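Local coordinates for protein pyridoxal kinase (Entamoeba histolytica, PDB 4S1H) that probably phosphorylates pyridoxal with ATP to give pyridoxal 5'-phosphate, and binds ADP and magnesium, at residues A[45-50]-A[255-260]; A[189-194]-A[200-205]; A[207-212]-A[244-249]; A[233-238]-A[274-279]. One frame throughout, in Å; residues are numbered along the deposited sequence.

Interaction 1 (A[45-50]-A[255-260]); sequences TGYPVV and TAEINI
Tyr47 reaches from its loop to Glu257 through a single hydrogen bond to the carboxylate, OH to OE2 at 2.7 Å, with the tyrosine as donor. The hydroxyl meets OE2 on the anti side of the carboxylate, 18° out of its plane. Ring and carboxylate planes differ by 26°; OE2 lies at the ring edge and comes within 3.5 Å of Tyr47 CE1. The two side chains run at about a right angle; Glu257 turns its carboxylate back by a bend at chi2 (-70°). Its other oxygen, OE1, accepts a hydrogen bond from Phe16 N, so both carboxylate oxygens are engaged, which probably favours the ionised form.

The remaining contacts are carbon to the hydroxyl oxygen. Ala256 CB stands 3.8 Å from Tyr47 OH, and Glu257 CG lies 3.5 Å from the same oxygen. The buried surface of this surface contact totals 107 Å².

Both segments are loops: 45-50 joins strands 33-41 and 52-54, while 255-260 follows helix 234-250. Thr45 binds pyridoxal 5'-phosphate in another structure of this protein; it is not bound here. His44 bonds to Ala256 O, Ile258 packs on helix 216-229, and Tyr47 also packs on Asn70 of the second subunit.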
loop_
_atom_site.group_PDB
_atom_site.type_symbol
_atom_site.label_atom_id
_atom_site.label_comp_id
_atom_site.label_asym_id
_atom_site.label_seq_id
_atom_site.Cartn_x
_atom_site.Cartn_y
_atom_site.Cartn_z
ATOM N N THR A 45 14.106 9.265 0.318
ATOM C CA THR A 45 15.455 9.693 0.729
ATOM C C THR A 45 15.880 11.066 0.168
ATOM O O THR A 45 16.855 11.677 0.623
ATOM C CB THR A 45 16.468 8.574 0.392
ATOM O OG1 THR A 45 16.271 8.149 -0.958
ATOM C CG2 THR A 45 16.241 7.347 1.277
ATOM N N GLY A 46 15.160 11.533 -0.844
ATOM C CA GLY A 46 15.238 12.918 -1.328
ATOM C C GLY A 46 14.987 14.082 -0.373
ATOM O O GLY A 46 15.429 15.199 -0.638
ATOM N N TYR A 47 14.270 13.851 0.727
ATOM C CA TYR A 47 13.996 14.908 1.685
ATOM C C TYR A 47 15.162 15.067 2.680
ATOM O O TYR A 47 15.928 14.108 2.871
ATOM C CB TYR A 47 12.692 14.607 2.459
ATOM C CG TYR A 47 11.443 14.617 1.576
ATOM C CD1 TYR A 47 11.058 13.482 0.852
ATOM C CD2 TYR A 47 10.681 15.756 1.447
ATOM C CE1 TYR A 47 9.925 13.475 0.043
ATOM C CE2 TYR A 47 9.548 15.765 0.632
ATOM C CZ TYR A 47 9.176 14.630 -0.056
ATOM O OH TYR A 47 8.075 14.641 -0.898
ATOM N N PRO A 48 15.278 16.235 3.332
ATOM C CA PRO A 48 16.316 16.499 4.349
ATOM C C PRO A 48 16.307 15.607 5.584
ATOM O O PRO A 48 17.343 15.425 6.204
ATOM C CB PRO A 48 16.028 17.928 4.805
ATOM C CG PRO A 48 15.216 18.534 3.736
ATOM C CD PRO A 48 14.479 17.444 3.048
ATOM N N VAL A 49 15.131 15.126 5.978
ATOM C CA VAL A 49 15.004 14.225 7.108
ATOM C C VAL A 49 14.226 13.043 6.572
ATOM O O VAL A 49 13.300 13.239 5.790
ATOM C CB VAL A 49 14.237 14.930 8.245
ATOM C CG1 VAL A 49 13.938 14.000 9.408
ATOM C CG2 VAL A 49 14.996 16.151 8.747
ATOM N N VAL A 50 14.663 11.832 6.929
ATOM C CA VAL A 50 14.028 10.591 6.510
ATOM C C VAL A 50 13.804 9.733 7.753
ATOM O O VAL A 50 14.636 8.920 8.123
ATOM C CB VAL A 50 14.866 9.813 5.475
ATOM C CG1 VAL A 50 14.095 8.636 4.907
ATOM C CG2 VAL A 50 15.307 10.733 4.334
ATOM N N THR A 255 9.115 18.004 -8.596
ATOM C CA THR A 255 9.928 16.808 -8.816
ATOM C C THR A 255 9.997 15.951 -7.549
ATOM O O THR A 255 10.507 14.827 -7.607
ATOM C CB THR A 255 11.338 17.155 -9.328
ATOM O OG1 THR A 255 11.952 18.093 -8.441
ATOM C CG2 THR A 255 11.258 17.758 -10.728
ATOM N N ALA A 256 9.455 16.472 -6.437
ATOM C CA ALA A 256 9.428 15.784 -5.152
ATOM C C ALA A 256 8.688 14.449 -5.254
ATOM O O ALA A 256 9.215 13.418 -4.819
ATOM C CB ALA A 256 8.785 16.669 -4.075
ATOM N N GLU A 257 7.481 14.483 -5.839
ATOM C CA GLU A 257 6.601 13.300 -5.942
ATOM C C GLU A 257 5.859 13.231 -7.274
ATOM O O GLU A 257 5.342 14.254 -7.742
ATOM C CB GLU A 257 5.552 13.312 -4.832
ATOM C CG GLU A 257 6.108 13.345 -3.422
ATOM C CD GLU A 257 6.805 12.081 -2.960
ATOM O OE1 GLU A 257 6.784 10.994 -3.633
ATOM O OE2 GLU A 257 7.333 12.166 -1.827
ATOM N N ILE A 258 5.847 12.043 -7.891
ATOM C CA ILE A 258 5.108 11.822 -9.135
ATOM C C ILE A 258 3.620 11.799 -8.863
ATOM O O ILE A 258 3.177 11.409 -7.766
ATOM C CB ILE A 258 5.532 10.543 -9.893
ATOM C CG1 ILE A 258 5.376 9.297 -9.017
ATOM C CG2 ILE A 258 6.960 10.707 -10.417
ATOM C CD1 ILE A 258 5.592 8.001 -9.745
ATOM N N ASN A 259 2.851 12.263 -9.845
ATOM C CA ASN A 259 1.405 12.458 -9.695
ATOM C C ASN A 259 0.587 11.166 -9.972
ATOM O O ASN A 259 -0.383 11.180 -10.732
ATOM C CB ASN A 259 0.972 13.601 -10.605
ATOM C CG ASN A 259 -0.387 14.151 -10.275
ATOM O OD1 ASN A 259 -0.925 13.918 -9.187
ATOM N ND2 ASN A 259 -0.939 14.929 -11.192
ATOM N N ILE A 260 0.940 10.088 -9.300
ATOM C CA ILE A 260 0.381 8.801 -9.608
ATOM C C ILE A 260 -1.073 8.668 -9.125
ATOM O O ILE A 260 -1.861 8.036 -9.805
ATOM C CB ILE A 260 1.310 7.655 -9.133
ATOM C CG1 ILE A 260 0.873 6.334 -9.768
ATOM C CG2 ILE A 260 1.358 7.541 -7.620
ATOM C CD1 ILE A 260 1.823 5.192 -9.484
#

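Interaction 2 (A[189-194]-A[200-205]); sequences LLCSFK and KNFTIK
Leu189 pairs with Ile204 and Cys191 with Phe202 as antiparallel hydrogen-bonded pairs, with Leu190 and Thr203 forming the non-hydrogen-bonded pair between them. The strands run at 168°, axes 4.8 Å apart, as the two arms of a beta hairpin. Four backbone bonds tie them, the shortest from Cys191 N to Phe202 O at 2.8 Å.

On the face carrying Leu189, Cys191, Phe202 and Ile204, Cys191 CB sits over the Phe202 ring, 3.6 Å from its centroid, a CH-pi contact; the sulfur meets the same ring obliquely. Phe202 swings its ring over the cysteine because CG lies between N and the carbonyl carbon (chi1 68°). Leu189 lies alongside Ile204, CD2 to CG1 at 4.1 Å.

At the turn end of the hairpin the pairing passes to a side chain: Phe193 N donates to Asn201 OD1 at 2.9 Å, from 35° off the amide plane. Asn201 ND2 gives a bond to a water, 2.9 Å away, which donates to Phe193 O and bonds Ser192 OG, itself bonded to His169.

Strand 175-183 borders strand 186-193; Thr277 and Ile279 bond to Thr203 and Asn201 on the far side. Helix 234-250 covers Leu189, Phe202 and Ile204 through Ile242, Glu235 and Val238.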
loop_
_atom_site.group_PDB
_atom_site.type_symbol
_atom_site.label_atom_id
_atom_site.label_comp_id
_atom_site.label_asym_id
_atom_site.label_seq_id
_atom_site.Cartn_x
_atom_site.Cartn_y
_atom_site.Cartn_z
ATOM N N LEU A 189 16.118 3.766 -23.857
ATOM C CA LEU A 189 15.865 2.510 -23.222
ATOM C C LEU A 189 16.366 1.427 -24.162
ATOM O O LEU A 189 16.160 1.529 -25.362
ATOM C CB LEU A 189 14.366 2.372 -22.928
ATOM C CG LEU A 189 13.818 1.037 -22.462
ATOM C CD1 LEU A 189 12.681 1.268 -21.450
ATOM C CD2 LEU A 189 13.344 0.192 -23.633
ATOM N N LEU A 190 17.047 0.424 -23.617
ATOM C CA LEU A 190 17.540 -0.721 -24.371
ATOM C C LEU A 190 16.922 -2.002 -23.810
ATOM O O LEU A 190 16.874 -2.193 -22.572
ATOM C CB LEU A 190 19.061 -0.784 -24.291
ATOM C CG LEU A 190 19.718 -2.098 -24.735
ATOM C CD1 LEU A 190 19.644 -2.279 -26.245
ATOM C CD2 LEU A 190 21.148 -2.104 -24.234
ATOM N N CYS A 191 16.359 -2.844 -24.675
ATOM C CA CYS A 191 15.902 -4.180 -24.276
ATOM C C CYS A 191 16.795 -5.186 -24.967
ATOM O O CYS A 191 16.833 -5.227 -26.205
ATOM C CB CYS A 191 14.477 -4.422 -24.683
ATOM S SG CYS A 191 13.769 -5.839 -23.828
ATOM N N SER A 192 17.524 -5.961 -24.168
ATOM C CA SER A 192 18.564 -6.850 -24.664
ATOM C C SER A 192 18.200 -8.272 -24.233
ATOM O O SER A 192 17.909 -8.513 -23.069
ATOM C CB SER A 192 19.893 -6.474 -24.043
ATOM O OG SER A 192 20.951 -7.364 -24.400
ATOM N N PHE A 193 18.326 -9.214 -25.174
ATOM C CA PHE A 193 17.998 -10.620 -24.964
ATOM C C PHE A 193 19.246 -11.487 -25.053
ATOM O O PHE A 193 20.112 -11.304 -25.953
ATOM C CB PHE A 193 16.974 -11.111 -25.976
ATOM C CG PHE A 193 15.669 -10.415 -25.894
ATOM C CD1 PHE A 193 15.459 -9.229 -26.566
ATOM C CD2 PHE A 193 14.635 -10.954 -25.126
ATOM C CE1 PHE A 193 14.257 -8.574 -26.503
ATOM C CE2 PHE A 193 13.416 -10.296 -25.053
ATOM C CZ PHE A 193 13.223 -9.101 -25.724
ATOM N N LYS A 194 19.366 -12.440 -24.135
ATOM C CA LYS A 194 20.399 -13.489 -24.230
ATOM C C LYS A 194 20.227 -14.299 -25.511
ATOM O O LYS A 194 21.214 -14.616 -26.206
ATOM C CB LYS A 194 20.333 -14.413 -23.006
ATOM C CG LYS A 194 21.305 -15.589 -23.005
ATOM C CD LYS A 194 21.198 -16.399 -21.726
ATOM C CE LYS A 194 22.059 -17.644 -21.771
ATOM N NZ LYS A 194 23.516 -17.337 -21.729
ATOM N N LYS A 200 14.179 -10.136 -30.594
ATOM C CA LYS A 200 14.832 -9.009 -31.268
ATOM C C LYS A 200 15.139 -7.886 -30.278
ATOM O O LYS A 200 14.235 -7.315 -29.685
ATOM C CB LYS A 200 13.936 -8.474 -32.378
ATOM C CG LYS A 200 13.881 -9.362 -33.606
ATOM C CD LYS A 200 13.052 -8.709 -34.694
ATOM C CE LYS A 200 13.764 -7.657 -35.534
ATOM N NZ LYS A 200 14.615 -8.181 -36.641
ATOM N N ASN A 201 16.439 -7.546 -30.155
ATOM C CA ASN A 201 16.820 -6.431 -29.321
ATOM C C ASN A 201 16.262 -5.141 -29.887
ATOM O O ASN A 201 16.207 -4.955 -31.124
ATOM C CB ASN A 201 18.363 -6.269 -29.268
ATOM C CG ASN A 201 19.049 -7.364 -28.468
ATOM O OD1 ASN A 201 18.396 -8.235 -27.868
ATOM N ND2 ASN A 201 20.364 -7.328 -28.450
ATOM N N PHE A 202 15.940 -4.199 -28.999
ATOM C CA PHE A 202 15.391 -2.932 -29.426
ATOM C C PHE A 202 15.729 -1.781 -28.492
ATOM O O PHE A 202 16.117 -1.987 -27.325
ATOM C CB PHE A 202 13.874 -3.012 -29.643
ATOM C CG PHE A 202 13.062 -3.203 -28.385
ATOM C CD1 PHE A 202 12.579 -2.113 -27.631
ATOM C CD2 PHE A 202 12.697 -4.474 -28.026
ATOM C CE1 PHE A 202 11.783 -2.326 -26.503
ATOM C CE2 PHE A 202 11.895 -4.699 -26.910
ATOM C CZ PHE A 202 11.431 -3.629 -26.150
ATOM N N THR A 203 15.606 -0.579 -29.047
ATOM C CA THR A 203 15.678 0.651 -28.267
ATOM C C THR A 203 14.421 1.491 -28.447
ATOM O O THR A 203 13.642 1.294 -29.381
ATOM C CB THR A 203 16.922 1.505 -28.599
ATOM O OG1 THR A 203 16.965 1.831 -29.998
ATOM C CG2 THR A 203 18.205 0.795 -28.194
ATOM N N ILE A 204 14.185 2.372 -27.476
ATOM C CA ILE A 204 13.151 3.386 -27.552
ATOM C C ILE A 204 13.800 4.688 -27.126
ATOM O O ILE A 204 14.499 4.725 -26.092
ATOM C CB ILE A 204 11.981 3.088 -26.575
ATOM C CG1 ILE A 204 11.368 1.710 -26.876
ATOM C CG2 ILE A 204 10.923 4.196 -26.619
ATOM C CD1 ILE A 204 10.194 1.304 -26.012
ATOM N N LYS A 205 13.559 5.738 -27.915
ATOM C CA LYS A 205 14.060 7.091 -27.633
ATOM C C LYS A 205 12.940 7.913 -26.966
ATOM O O LYS A 205 11.842 8.036 -27.516
ATOM C CB LYS A 205 14.546 7.756 -28.915
ATOM C CG LYS A 205 15.226 9.096 -28.687
ATOM C CD LYS A 205 15.614 9.779 -29.990
ATOM C CE LYS A 205 16.515 8.975 -30.870
ATOM N NZ LYS A 205 17.725 8.453 -30.197
HETATM O O HOH W 1 21.738 -9.330 -26.857
#

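Interaction 3 (A[207-212]-A[244-249]); sequences PRIEGD and TLQTIL. With ADP (adenosine-5'-diphosphate), chain C.
Ile209 extends its side chain toward Leu249 and Gln246 of the helix, passing the adenine of ADP on the way. Its CB stands 3.5 Å from ADP N1. One bond further, CG1 lies 3.9 Å from ADP C2, at the rim of the base. CD1 then completes the chain, nearly straight at chi2 (170°), and ends 3.7 Å from Leu249 CB, beside the terminal amide of Gln246, a residue of the ADP site.

The backbone of Ile209 reads the Watson-Crick edge of the adenine. Its N donates to ADP N1 at 2.8 Å with an N-H...N angle of 168°, while ADP N6 donates to Ile209 O at 2.8 Å. This pair of bonds fixes the base in its rotation and is consistent with recognition of adenine.

Leu249 uses its other end: CD1 covers one face of the purine, 3.6 Å from ADP C4, while Arg208 CG lies off the N6 edge on the other side of the base plane, 3.7 Å from ADP N6.

Segment 207-212 leaves the end of strand 202-207 on the way to helix 216-229; that helix meets helix 234-250 where Leu245 packs on Thr219 and Leu220, and Leu249 on Val216.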
loop_
_atom_site.group_PDB
_atom_site.type_symbol
_atom_site.label_atom_id
_atom_site.label_comp_id
_atom_site.label_asym_id
_atom_site.label_seq_id
_atom_site.Cartn_x
_atom_site.Cartn_y
_atom_site.Cartn_z
ATOM N N PRO A 207 12.031 11.678 -25.121
ATOM C CA PRO A 207 12.518 13.052 -24.863
ATOM C C PRO A 207 12.556 13.316 -23.388
ATOM O O PRO A 207 11.608 12.928 -22.697
ATOM C CB PRO A 207 11.464 13.941 -25.535
ATOM C CG PRO A 207 10.809 13.071 -26.553
ATOM C CD PRO A 207 10.814 11.680 -25.962
ATOM N N ARG A 208 13.639 13.896 -22.887
ATOM C CA ARG A 208 13.731 14.162 -21.452
ATOM C C ARG A 208 12.776 15.291 -21.067
ATOM O O ARG A 208 12.713 16.312 -21.751
ATOM C CB ARG A 208 15.156 14.539 -21.030
ATOM C CG ARG A 208 15.320 14.527 -19.509
ATOM C CD ARG A 208 16.701 15.059 -19.086
ATOM N NE ARG A 208 17.753 14.055 -19.166
ATOM C CZ ARG A 208 17.842 12.983 -18.380
ATOM N NH1 ARG A 208 16.925 12.731 -17.445
ATOM N NH2 ARG A 208 18.856 12.138 -18.539
ATOM N N ILE A 209 12.046 15.091 -19.983
ATOM C CA ILE A 209 11.230 16.121 -19.361
ATOM C C ILE A 209 12.087 16.682 -18.233
ATOM O O ILE A 209 12.701 15.923 -17.489
ATOM C CB ILE A 209 9.921 15.525 -18.797
ATOM C CG1 ILE A 209 9.056 14.971 -19.937
ATOM C CG2 ILE A 209 9.174 16.570 -17.980
ATOM C CD1 ILE A 209 7.869 14.142 -19.487
ATOM N N GLU A 210 12.139 18.005 -18.109
ATOM C CA GLU A 210 13.004 18.639 -17.109
ATOM C C GLU A 210 12.651 18.239 -15.675
ATOM O O GLU A 210 11.479 18.271 -15.282
ATOM C CB GLU A 210 12.974 20.168 -17.226
ATOM C CG GLU A 210 13.825 20.704 -18.384
ATOM C CD GLU A 210 15.289 20.285 -18.298
ATOM O OE1 GLU A 210 15.831 20.166 -17.175
ATOM O OE2 GLU A 210 15.896 20.058 -19.365
ATOM N N GLY A 211 13.676 17.846 -14.918
ATOM C CA GLY A 211 13.524 17.357 -13.543
ATOM C C GLY A 211 14.213 16.022 -13.361
ATOM O O GLY A 211 14.298 15.232 -14.315
ATOM N N ASP A 212 14.690 15.761 -12.137
ATOM C CA ASP A 212 15.036 14.383 -11.719
ATOM C C ASP A 212 13.917 13.908 -10.777
ATOM O O ASP A 212 13.673 14.494 -9.713
ATOM C CB ASP A 212 16.432 14.184 -11.089
ATOM C CG ASP A 212 16.975 12.742 -11.279
ATOM O OD1 ASP A 212 17.216 12.309 -12.429
ATOM O OD2 ASP A 212 17.179 12.032 -10.270
ATOM N N THR A 244 2.542 5.446 -20.631
ATOM C CA THR A 244 1.789 5.839 -19.444
ATOM C C THR A 244 2.655 6.687 -18.516
ATOM O O THR A 244 2.207 7.709 -18.001
ATOM C CB THR A 244 1.230 4.600 -18.752
ATOM O OG1 THR A 244 0.304 3.969 -19.646
ATOM C CG2 THR A 244 0.522 4.956 -17.445
ATOM N N LEU A 245 3.925 6.315 -18.381
ATOM C CA LEU A 245 4.842 7.110 -17.553
ATOM C C LEU A 245 5.046 8.530 -18.079
ATOM O O LEU A 245 5.103 9.488 -17.291
ATOM C CB LEU A 245 6.178 6.383 -17.418
ATOM C CG LEU A 245 7.139 6.696 -16.269
ATOM C CD1 LEU A 245 6.496 7.050 -14.941
ATOM C CD2 LEU A 245 8.051 5.489 -16.088
ATOM N N GLN A 246 5.157 8.714 -19.403
ATOM C CA GLN A 246 5.256 10.069 -19.961
ATOM C C GLN A 246 4.041 10.886 -19.604
ATOM O O GLN A 246 4.145 12.041 -19.206
ATOM C CB GLN A 246 5.434 10.066 -21.491
ATOM C CG GLN A 246 6.828 9.742 -21.961
ATOM C CD GLN A 246 7.885 10.713 -21.425
ATOM O OE1 GLN A 246 8.569 10.455 -20.448
ATOM N NE2 GLN A 246 7.991 11.865 -22.072
ATOM N N THR A 247 2.861 10.261 -19.659
ATOM C CA THR A 247 1.643 10.943 -19.269
ATOM C C THR A 247 1.691 11.381 -17.803
ATOM O O THR A 247 1.326 12.518 -17.498
ATOM C CB THR A 247 0.415 10.056 -19.518
ATOM O OG1 THR A 247 0.333 9.782 -20.919
ATOM C CG2 THR A 247 -0.874 10.746 -19.039
ATOM N N ILE A 248 2.154 10.506 -16.916
ATOM C CA ILE A 248 2.258 10.835 -15.499
ATOM C C ILE A 248 3.215 11.998 -15.285
ATOM O O ILE A 248 2.892 12.950 -14.574
ATOM C CB ILE A 248 2.693 9.635 -14.643
ATOM C CG1 ILE A 248 1.627 8.533 -14.679
ATOM C CG2 ILE A 248 2.965 10.054 -13.192
ATOM C CD1 ILE A 248 2.128 7.203 -14.184
ATOM N N LEU A 249 4.369 11.939 -15.938
ATOM C CA LEU A 249 5.364 12.994 -15.750
ATOM C C LEU A 249 4.959 14.348 -16.323
ATOM O O LEU A 249 5.196 15.390 -15.701
ATOM C CB LEU A 249 6.694 12.571 -16.344
ATOM C CG LEU A 249 7.277 11.397 -15.606
ATOM C CD1 LEU A 249 8.540 11.003 -16.303
ATOM C CD2 LEU A 249 7.586 11.724 -14.148
HETATM P PB ADP C . 15.091 4.996 -12.044
HETATM O O1B ADP C . 16.301 5.878 -12.252
HETATM O O2B ADP C . 14.109 5.555 -11.027
HETATM O O3B ADP C . 15.482 3.561 -11.873
HETATM P PA ADP C . 14.666 5.753 -14.810
HETATM O O1A ADP C . 15.398 4.772 -15.685
HETATM O O2A ADP C . 15.299 7.068 -14.495
HETATM O O3A ADP C . 14.262 5.027 -13.418
HETATM O "O5'" ADP C . 13.231 6.038 -15.414
HETATM C "C5'" ADP C . 12.296 5.032 -15.747
HETATM C "C4'" ADP C . 11.505 5.544 -16.918
HETATM O "O4'" ADP C . 10.869 6.770 -16.558
HETATM C "C3'" ADP C . 12.407 5.874 -18.102
HETATM O "O3'" ADP C . 12.568 4.741 -18.963
HETATM C "C2'" ADP C . 11.682 7.018 -18.742
HETATM O "O2'" ADP C . 10.663 6.521 -19.597
HETATM C "C1'" ADP C . 11.014 7.741 -17.585
HETATM N N9 ADP C . 11.748 8.922 -17.074
HETATM C C8 ADP C . 12.490 9.051 -15.966
HETATM N N7 ADP C . 12.973 10.312 -15.831
HETATM C C5 ADP C . 12.517 11.011 -16.879
HETATM C C6 ADP C . 12.627 12.409 -17.358
HETATM N N6 ADP C . 13.358 13.299 -16.656
HETATM N N1 ADP C . 11.995 12.724 -18.509
HETATM C C2 ADP C . 11.265 11.814 -19.214
HETATM N N3 ADP C . 11.118 10.530 -18.827
HETATM C C4 ADP C . 11.710 10.092 -17.690
#

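Interaction 4 (A[233-238]-A[274-279]); sequences PLEHAV and FTITYI
Glu235, in the first turn of helix 234-250, faces Ile276 on the extended segment 274-279, the two CA atoms 7.5 Å apart. Pro233 takes the N-cap position, and Ala237 N bonds to Pro233 O at 2.9 Å, a bond of the first helical turn. Glu235 directs its CB at the other segment, as does Ile276.

The short strand 277-278 is an outer strand of the four-stranded antiparallel sheet, in which it pairs with strand 202-207. The contact therefore joins the N-terminal end of a helix to the sheet edge of this ribokinase-clan fold, well away from the annotated sites.

Beyond CG the glutamate is extended (chi2 -174°), which carries its carboxylate up to the hydroxyl of Tyr278. Tyr278 OH lies equally near both carboxylate oxygens, 2.7 Å from Glu235 OE1 and 2.7 Å from Glu235 OE2. The carboxylate comes at the ring edge with planes 55° apart, and Glu235 OE2 approaches Tyr278 CE1 to 3.1 Å. Beside the carboxylate, Ile276 CG2 touches Glu235 OE1 at 3.7 Å and its CD1 lies 4.0 Å from Glu235 O. Lys200 makes a cation-pi contact with the Tyr278 ring, and Ile276 also packs on Asn239.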
loop_
_atom_site.group_PDB
_atom_site.type_symbol
_atom_site.label_atom_id
_atom_site.label_comp_id
_atom_site.label_asym_id
_atom_site.label_seq_id
_atom_site.Cartn_x
_atom_site.Cartn_y
_atom_site.Cartn_z
ATOM N N PRO A 233 2.521 -9.131 -24.956
ATOM C CA PRO A 233 3.941 -9.352 -25.284
ATOM C C PRO A 233 4.836 -8.241 -24.774
ATOM O O PRO A 233 4.437 -7.071 -24.742
ATOM C CB PRO A 233 3.956 -9.389 -26.822
ATOM C CG PRO A 233 2.559 -9.746 -27.214
ATOM C CD PRO A 233 1.683 -9.108 -26.165
ATOM N N LEU A 234 6.031 -8.620 -24.353
ATOM C CA LEU A 234 6.987 -7.702 -23.762
ATOM C C LEU A 234 7.139 -6.368 -24.458
ATOM O O LEU A 234 7.126 -5.349 -23.781
ATOM C CB LEU A 234 8.336 -8.388 -23.559
ATOM C CG LEU A 234 9.412 -7.573 -22.847
ATOM C CD1 LEU A 234 8.974 -7.313 -21.416
ATOM C CD2 LEU A 234 10.707 -8.338 -22.879
ATOM N N GLU A 235 7.348 -6.365 -25.792
ATOM C CA GLU A 235 7.511 -5.124 -26.567
ATOM C C GLU A 235 6.377 -4.148 -26.319
ATOM O O GLU A 235 6.609 -2.958 -26.104
ATOM C CB GLU A 235 7.567 -5.383 -28.080
ATOM C CG GLU A 235 8.883 -5.873 -28.585
ATOM C CD GLU A 235 8.896 -5.963 -30.105
ATOM O OE1 GLU A 235 8.049 -5.289 -30.747
ATOM O OE2 GLU A 235 9.720 -6.733 -30.633
ATOM N N HIS A 236 5.157 -4.668 -26.376
ATOM C CA HIS A 236 3.959 -3.850 -26.209
ATOM C C HIS A 236 3.795 -3.439 -24.744
ATOM O O HIS A 236 3.389 -2.292 -24.487
ATOM C CB HIS A 236 2.741 -4.597 -26.777
ATOM C CG HIS A 236 2.855 -4.886 -28.250
ATOM N ND1 HIS A 236 2.571 -3.946 -29.216
ATOM C CD2 HIS A 236 3.293 -5.982 -28.913
ATOM C CE1 HIS A 236 2.795 -4.463 -30.412
ATOM N NE2 HIS A 236 3.250 -5.692 -30.255
ATOM N N ALA A 237 4.131 -4.330 -23.791
ATOM C CA ALA A 237 4.082 -4.010 -22.356
ATOM C C ALA A 237 5.039 -2.863 -22.043
ATOM O O ALA A 237 4.691 -1.912 -21.364
ATOM C CB ALA A 237 4.397 -5.233 -21.492
ATOM N N VAL A 238 6.242 -2.932 -22.608
ATOM C CA VAL A 238 7.219 -1.863 -22.379
ATOM C C VAL A 238 6.730 -0.521 -22.957
ATOM O O VAL A 238 6.792 0.533 -22.296
ATOM C CB VAL A 238 8.585 -2.196 -23.001
ATOM C CG1 VAL A 238 9.536 -0.997 -22.959
ATOM C CG2 VAL A 238 9.227 -3.380 -22.292
ATOM N N PHE A 274 5.356 5.396 -28.504
ATOM C CA PHE A 274 6.762 5.423 -28.951
ATOM C C PHE A 274 6.986 4.387 -30.000
ATOM O O PHE A 274 6.204 3.477 -30.199
ATOM C CB PHE A 274 7.694 5.175 -27.770
ATOM C CG PHE A 274 7.672 6.275 -26.770
ATOM C CD1 PHE A 274 6.770 6.292 -25.719
ATOM C CD2 PHE A 274 8.560 7.342 -26.918
ATOM C CE1 PHE A 274 6.769 7.350 -24.833
ATOM C CE2 PHE A 274 8.560 8.384 -26.025
ATOM C CZ PHE A 274 7.673 8.386 -24.984
ATOM N N THR A 275 8.084 4.560 -30.718
ATOM C CA THR A 275 8.475 3.641 -31.747
ATOM C C THR A 275 9.422 2.615 -31.152
ATOM O O THR A 275 10.401 2.983 -30.491
ATOM C CB THR A 275 9.165 4.418 -32.895
ATOM O OG1 THR A 275 8.249 5.389 -33.422
ATOM C CG2 THR A 275 9.595 3.491 -34.007
ATOM N N ILE A 276 9.133 1.343 -31.410
ATOM C CA ILE A 276 10.049 0.231 -31.130
ATOM C C ILE A 276 11.055 0.180 -32.265
ATOM O O ILE A 276 10.700 -0.087 -33.427
ATOM C CB ILE A 276 9.302 -1.130 -31.095
ATOM C CG1 ILE A 276 8.294 -1.114 -29.952
ATOM C CG2 ILE A 276 10.268 -2.307 -30.951
ATOM C CD1 ILE A 276 8.912 -0.846 -28.606
ATOM N N THR A 277 12.318 0.459 -31.940
ATOM C CA THR A 277 13.379 0.444 -32.970
ATOM C C THR A 277 14.285 -0.754 -32.800
ATOM O O THR A 277 15.075 -0.810 -31.855
ATOM C CB THR A 277 14.170 1.734 -32.864
ATOM O OG1 THR A 277 13.254 2.835 -33.034
ATOM C CG2 THR A 277 15.323 1.797 -33.931
ATOM N N TYR A 278 14.232 -1.676 -33.766
ATOM C CA TYR A 278 15.121 -2.843 -33.743
ATOM C C TYR A 278 16.515 -2.464 -34.128
ATOM O O TYR A 278 16.740 -1.793 -35.149
ATOM C CB TYR A 278 14.616 -3.963 -34.631
ATOM C CG TYR A 278 13.238 -4.402 -34.225
ATOM C CD1 TYR A 278 13.011 -4.900 -32.949
ATOM C CD2 TYR A 278 12.161 -4.272 -35.093
ATOM C CE1 TYR A 278 11.743 -5.291 -32.549
ATOM C CE2 TYR A 278 10.881 -4.650 -34.693
ATOM C CZ TYR A 278 10.684 -5.141 -33.416
ATOM O OH TYR A 278 9.421 -5.512 -33.060
ATOM N N ILE A 279 17.464 -2.908 -33.314
ATOM C CA ILE A 279 18.867 -2.569 -33.560
ATOM C C ILE A 279 19.671 -3.773 -33.995
ATOM O O ILE A 279 19.278 -4.904 -33.755
ATOM C CB ILE A 279 19.536 -1.966 -32.311
ATOM C CG1 ILE A 279 19.341 -2.846 -31.053
ATOM C CG2 ILE A 279 18.944 -0.579 -32.047
ATOM C CD1 ILE A 279 20.410 -2.629 -29.995
#

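How the interactions relate
Interactions 2 and 4 share the antiparallel sheet, their centres 8 Å apart, and probable hydrogen bonds join them, as from Thr203 N to Thr277 O at 2.9 Å. Interaction 3 lies about 20 Å from interaction 2, centre to centre, continuing from strand 202-207 into the adenine loop; it shares helix 234-250 with interaction 4 and touches it where Gln246 CG meets Phe274 CZ at 3.4 Å. Interaction 1 is remote from 2 and 4, both 30 Å away between centres, but abuts interaction 3, Thr255 CG2 lying 3.6 Å from Gly211 CA. Around ADP, interaction 3 supplies adenine contacts, the side chain of Leu189 comes within about 4 Å, and Glu257 stays about 12 Å away.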